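PDB 2W40: glycerol kinase, putative from Plasmodium falciparum, which probably catalyses the ATP-dependent phosphorylation of glycerol to sn-glycerol 3-phosphate. Local coordinates for residues L274-C287 / L392-G404. Residues are numbered along the deposited sequence; the frame is centred on the assembly and turned at random. Where two conformers were deposited one is given.
Sequences LLINTGEKVVYSTC and LNEIVDSLTSDMG. With EDO (1,2-ethanediol), chain B.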
loop_
_atom_site.group_PDB
_atom_site.type_symbol
_atom_site.label_atom_id
_atom_site.label_comp_id
_atom_site.label_asym_id
_atom_site.label_seq_id
_atom_site.Cartn_x
_atom_site.Cartn_y
_atom_site.Cartn_z
ATOM N N LEU C 274 -4.459 24.596 -8.798
ATOM C CA LEU C 274 -5.194 25.776 -8.339
ATOM C C LEU C 274 -4.449 26.984 -8.880
ATOM O O LEU C 274 -3.247 27.147 -8.602
ATOM C CB LEU C 274 -5.251 25.786 -6.823
ATOM C CG LEU C 274 -6.291 26.798 -6.207
ATOM C CD1 LEU C 274 -6.643 26.421 -4.795
ATOM C CD2 LEU C 274 -5.648 28.133 -6.231
ATOM N N LEU C 275 -5.166 27.858 -9.614
ATOM C CA LEU C 275 -4.618 29.121 -10.008
ATOM C C LEU C 275 -5.472 30.264 -9.494
ATOM O O LEU C 275 -6.726 30.224 -9.587
ATOM C CB LEU C 275 -4.473 29.253 -11.513
ATOM C CG LEU C 275 -3.303 28.431 -12.133
ATOM C CD1 LEU C 275 -3.669 26.954 -12.351
ATOM C CD2 LEU C 275 -2.836 29.068 -13.475
ATOM N N ILE C 276 -4.794 31.281 -9.009
ATOM C CA ILE C 276 -5.479 32.546 -8.674
ATOM C C ILE C 276 -4.989 33.660 -9.562
ATOM O O ILE C 276 -3.783 33.854 -9.678
ATOM C CB ILE C 276 -5.307 32.903 -7.148
ATOM C CG1 ILE C 276 -6.182 34.142 -6.791
ATOM C CG2 ILE C 276 -3.830 33.022 -6.711
ATOM C CD1 ILE C 276 -6.488 34.329 -5.248
ATOM N N ASN C 277 -5.909 34.470 -10.107
ATOM C CA ASN C 277 -5.576 35.587 -10.926
ATOM C C ASN C 277 -5.081 36.757 -10.064
ATOM O O ASN C 277 -5.745 37.170 -9.149
ATOM C CB ASN C 277 -6.817 35.925 -11.758
ATOM C CG ASN C 277 -6.610 36.968 -12.859
ATOM O OD1 ASN C 277 -5.942 37.973 -12.674
ATOM N ND2 ASN C 277 -7.336 36.770 -13.974
ATOM N N THR C 278 -3.873 37.237 -10.342
ATOM C CA THR C 278 -3.257 38.327 -9.572
ATOM C C THR C 278 -3.305 39.633 -10.373
ATOM O O THR C 278 -2.622 40.614 -10.042
ATOM C CB THR C 278 -1.807 37.981 -9.090
ATOM O OG1 THR C 278 -0.972 37.863 -10.237
ATOM C CG2 THR C 278 -1.704 36.694 -8.210
ATOM N N GLY C 279 -4.144 39.656 -11.413
ATOM C CA GLY C 279 -4.258 40.856 -12.273
ATOM C C GLY C 279 -2.942 41.129 -13.007
ATOM O O GLY C 279 -2.194 40.207 -13.337
ATOM N N GLU C 280 -2.630 42.403 -13.232
ATOM C CA GLU C 280 -1.370 42.764 -13.940
ATOM C C GLU C 280 -0.078 42.681 -13.068
ATOM O O GLU C 280 1.032 42.853 -13.589
ATOM C CB GLU C 280 -1.523 44.168 -14.556
ATOM C CG GLU C 280 -2.507 44.171 -15.738
ATOM C CD GLU C 280 -2.722 45.597 -16.323
ATOM O OE1 GLU C 280 -2.195 46.611 -15.727
ATOM O OE2 GLU C 280 -3.405 45.649 -17.371
ATOM N N LYS C 281 -0.253 42.439 -11.755
ATOM C CA LYS C 281 0.830 42.447 -10.771
ATOM C C LYS C 281 1.428 41.057 -10.735
ATOM O O LYS C 281 0.705 40.053 -10.627
ATOM C CB LYS C 281 0.278 42.783 -9.374
ATOM C CG LYS C 281 1.356 42.792 -8.223
ATOM C CD LYS C 281 0.794 43.134 -6.792
ATOM C CE LYS C 281 1.831 42.831 -5.684
ATOM N NZ LYS C 281 3.164 42.122 -6.205
ATOM N N VAL C 282 2.742 41.019 -10.805
ATOM C CA VAL C 282 3.521 39.809 -10.584
ATOM C C VAL C 282 3.662 39.660 -9.081
ATOM O O VAL C 282 4.246 40.536 -8.372
ATOM C CB VAL C 282 4.887 39.952 -11.196
ATOM C CG1 VAL C 282 5.793 38.712 -10.915
ATOM C CG2 VAL C 282 4.734 40.263 -12.713
ATOM N N VAL C 283 3.169 38.563 -8.577
ATOM C CA VAL C 283 3.290 38.242 -7.174
ATOM C C VAL C 283 4.226 37.070 -7.008
ATOM O O VAL C 283 4.002 36.060 -7.585
ATOM C CB VAL C 283 1.921 37.945 -6.535
ATOM C CG1 VAL C 283 2.062 37.592 -5.086
ATOM C CG2 VAL C 283 0.947 39.128 -6.757
ATOM N N TYR C 284 5.267 37.244 -6.190
ATOM C CA TYR C 284 6.226 36.198 -5.944
ATOM C C TYR C 284 5.889 35.602 -4.568
ATOM O O TYR C 284 5.868 36.301 -3.546
ATOM C CB TYR C 284 7.628 36.708 -5.935
ATOM C CG TYR C 284 8.169 37.175 -7.259
ATOM C CD1 TYR C 284 8.540 36.267 -8.259
ATOM C CD2 TYR C 284 8.310 38.546 -7.522
ATOM C CE1 TYR C 284 9.025 36.722 -9.479
ATOM C CE2 TYR C 284 8.843 38.988 -8.721
ATOM C CZ TYR C 284 9.197 38.082 -9.731
ATOM O OH TYR C 284 9.737 38.633 -10.919
ATOM N N SER C 285 5.758 34.277 -4.544
ATOM C CA SER C 285 5.364 33.538 -3.353
ATOM C C SER C 285 6.546 33.483 -2.384
ATOM O O SER C 285 7.684 33.422 -2.789
ATOM C CB SER C 285 4.932 32.110 -3.718
ATOM O OG SER C 285 4.465 31.393 -2.631
ATOM N N THR C 286 6.219 33.504 -1.117
ATOM C CA THR C 286 7.157 33.044 -0.069
ATOM C C THR C 286 6.738 31.722 0.609
ATOM O O THR C 286 7.382 31.293 1.643
ATOM C CB THR C 286 7.346 34.102 1.026
ATOM O OG1 THR C 286 6.123 34.296 1.717
ATOM C CG2 THR C 286 7.856 35.433 0.436
ATOM N N CYS C 287 5.749 31.045 0.021
ATOM C CA CYS C 287 5.003 29.943 0.597
ATOM C C CYS C 287 4.896 28.816 -0.421
ATOM O O CYS C 287 4.047 27.994 -0.246
ATOM C CB CYS C 287 3.489 30.401 1.037
ATOM S SG CYS C 287 3.621 31.533 2.341
ATOM N N LEU C 392 -4.380 19.941 -1.181
ATOM C CA LEU C 392 -5.029 21.151 -1.625
ATOM C C LEU C 392 -5.135 22.150 -0.483
ATOM O O LEU C 392 -4.958 23.345 -0.658
ATOM C CB LEU C 392 -6.368 20.776 -2.251
ATOM C CG LEU C 392 -7.009 21.980 -2.943
ATOM C CD1 LEU C 392 -6.157 22.606 -4.089
ATOM C CD2 LEU C 392 -8.437 21.630 -3.375
ATOM N N ASN C 393 -5.418 21.658 0.728
ATOM C CA ASN C 393 -5.510 22.521 1.899
ATOM C C ASN C 393 -4.207 23.258 2.183
ATOM O O ASN C 393 -4.188 24.449 2.490
ATOM C CB ASN C 393 -5.887 21.683 3.092
ATOM C CG ASN C 393 -6.027 22.520 4.338
ATOM O OD1 ASN C 393 -6.683 23.576 4.326
ATOM N ND2 ASN C 393 -5.478 22.005 5.478
ATOM N N GLU C 394 -3.107 22.518 2.025
ATOM C CA GLU C 394 -1.795 23.168 2.153
ATOM C C GLU C 394 -1.546 24.324 1.135
ATOM O O GLU C 394 -1.022 25.401 1.467
ATOM C CB GLU C 394 -0.637 22.148 2.098
ATOM C CG GLU C 394 -0.734 21.150 3.202
ATOM C CD GLU C 394 0.523 20.286 3.388
ATOM O OE1 GLU C 394 1.562 20.497 2.702
ATOM O OE2 GLU C 394 0.466 19.362 4.286
ATOM N N ILE C 395 -1.925 24.084 -0.089
ATOM C CA ILE C 395 -1.942 25.058 -1.152
ATOM C C ILE C 395 -2.799 26.257 -0.793
ATOM O O ILE C 395 -2.355 27.405 -0.975
ATOM C CB ILE C 395 -2.323 24.431 -2.517
ATOM C CG1 ILE C 395 -1.147 23.564 -3.032
ATOM C CG2 ILE C 395 -2.677 25.480 -3.581
ATOM C CD1 ILE C 395 -1.497 22.621 -4.216
ATOM N N VAL C 396 -4.009 26.015 -0.285
ATOM C CA VAL C 396 -4.921 27.132 0.057
ATOM C C VAL C 396 -4.316 27.983 1.175
ATOM O O VAL C 396 -4.374 29.219 1.188
ATOM C CB VAL C 396 -6.307 26.643 0.401
ATOM C CG1 VAL C 396 -7.174 27.860 1.017
ATOM C CG2 VAL C 396 -6.923 25.981 -0.901
ATOM N N ASP C 397 -3.669 27.310 2.124
ATOM C CA ASP C 397 -3.018 28.040 3.193
ATOM C C ASP C 397 -1.889 28.938 2.649
ATOM O O ASP C 397 -1.735 30.107 3.100
ATOM C CB ASP C 397 -2.508 27.102 4.275
ATOM C CG ASP C 397 -3.625 26.513 5.148
ATOM O OD1 ASP C 397 -4.761 27.074 5.221
ATOM O OD2 ASP C 397 -3.360 25.455 5.744
ATOM N N SER C 398 -1.087 28.432 1.693
ATOM C CA SER C 398 -0.069 29.255 1.111
ATOM C C SER C 398 -0.708 30.469 0.369
ATOM O O SER C 398 -0.197 31.569 0.405
ATOM C CB SER C 398 0.811 28.398 0.156
ATOM O OG SER C 398 1.571 27.458 0.868
ATOM N N LEU C 399 -1.760 30.211 -0.382
ATOM C CA LEU C 399 -2.386 31.198 -1.223
ATOM C C LEU C 399 -2.918 32.316 -0.338
ATOM O O LEU C 399 -2.761 33.500 -0.670
ATOM C CB LEU C 399 -3.548 30.602 -1.972
ATOM C CG LEU C 399 -4.494 31.467 -2.748
ATOM C CD1 LEU C 399 -5.302 30.543 -3.743
ATOM C CD2 LEU C 399 -5.431 32.242 -1.871
ATOM N N THR C 400 -3.604 31.976 0.760
ATOM C CA THR C 400 -4.161 33.053 1.614
ATOM C C THR C 400 -3.021 33.861 2.212
ATOM O O THR C 400 -3.111 35.086 2.322
ATOM C CB THR C 400 -5.166 32.544 2.646
ATOM O OG1 THR C 400 -4.559 31.560 3.456
ATOM C CG2 THR C 400 -6.406 31.933 1.952
ATOM N N SER C 401 -1.907 33.230 2.588
ATOM C CA SER C 401 -0.744 33.974 3.063
ATOM C C SER C 401 -0.157 34.899 2.035
ATOM O O SER C 401 0.065 36.111 2.282
ATOM C CB SER C 401 0.332 33.009 3.548
ATOM O OG SER C 401 1.487 33.701 4.019
ATOM N N ASP C 402 0.146 34.353 0.871
ATOM C CA ASP C 402 0.683 35.153 -0.216
ATOM C C ASP C 402 -0.243 36.304 -0.654
ATOM O O ASP C 402 0.269 37.387 -1.042
ATOM C CB ASP C 402 0.947 34.291 -1.423
ATOM C CG ASP C 402 2.221 33.465 -1.323
ATOM O OD1 ASP C 402 3.184 33.906 -0.610
ATOM O OD2 ASP C 402 2.245 32.452 -2.044
ATOM N N MET C 403 -1.576 36.091 -0.581
ATOM C CA MET C 403 -2.541 37.092 -1.048
ATOM C C MET C 403 -2.920 38.080 0.046
ATOM O O MET C 403 -3.607 39.070 -0.252
ATOM C CB MET C 403 -3.760 36.511 -1.711
ATOM C CG MET C 403 -3.542 35.730 -3.042
ATOM S SD MET C 403 -2.711 36.641 -4.367
ATOM C CE MET C 403 -4.151 37.590 -4.961
ATOM N N GLY C 404 -2.445 37.864 1.270
ATOM C CA GLY C 404 -2.818 38.767 2.385
ATOM C C GLY C 404 -4.331 38.792 2.697
ATOM O O GLY C 404 -4.847 39.841 3.193
HETATM C C1 EDO B . 0.554 24.466 4.975
HETATM O O1 EDO B . -0.765 24.503 5.656
HETATM C C2 EDO B . 0.703 25.144 3.592
HETATM O O2 EDO B . 1.477 26.356 3.350
HETATM O O HOH W 1 3.320 37.057 -1.687
HETATM O O HOH W 2 4.383 36.069 0.575
#
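Leu274 and Ile276 pack against the C-terminal end of helix 377-403 in the C-terminal domain of this FGGY kinase, a member of the actin/Hsp70 superfamily. The axes of the short segments, strand 274-279 and helix 392-403, run nearly parallel, 17° apart, as in a helix laid along the mixed sheet of that domain. An anti chi1 (-166°) points Leu274 CG at the helix, and the branch there sends CD1 to Leu392 and Val396 and CD2 to Leu399 CD1 at 3.5 Å, closer than methyl groups normally approach. The Leu274 and Leu399 side chains cross at about a right angle. Further along, Ile276 and Met403 meet tip to tip, Ile276 CD1 to Met403 CG at 3.9 Å; the bend at chi2 brings the Met403 sulfur beside Thr278 CG2.

After a type II' turn, Thr278 to Lys281, the chain returns past the helix end, where hydrogen bonds join the packing. Asp402 grips it with both carboxylate oxygens: OD2 accepts from Ser285 OG at 2.5 Å through its syn lone pair, and OD1 accepts from Thr286 N (160° at the hydrogen). Ser285 OG in turn accepts from Cys287 N, closing an ST turn. One helical turn earlier, Cys287 CB packs on Ser398 CB, and Ser398 OG donates to Cys287 O at 2.8 Å, in the carbonyl plane.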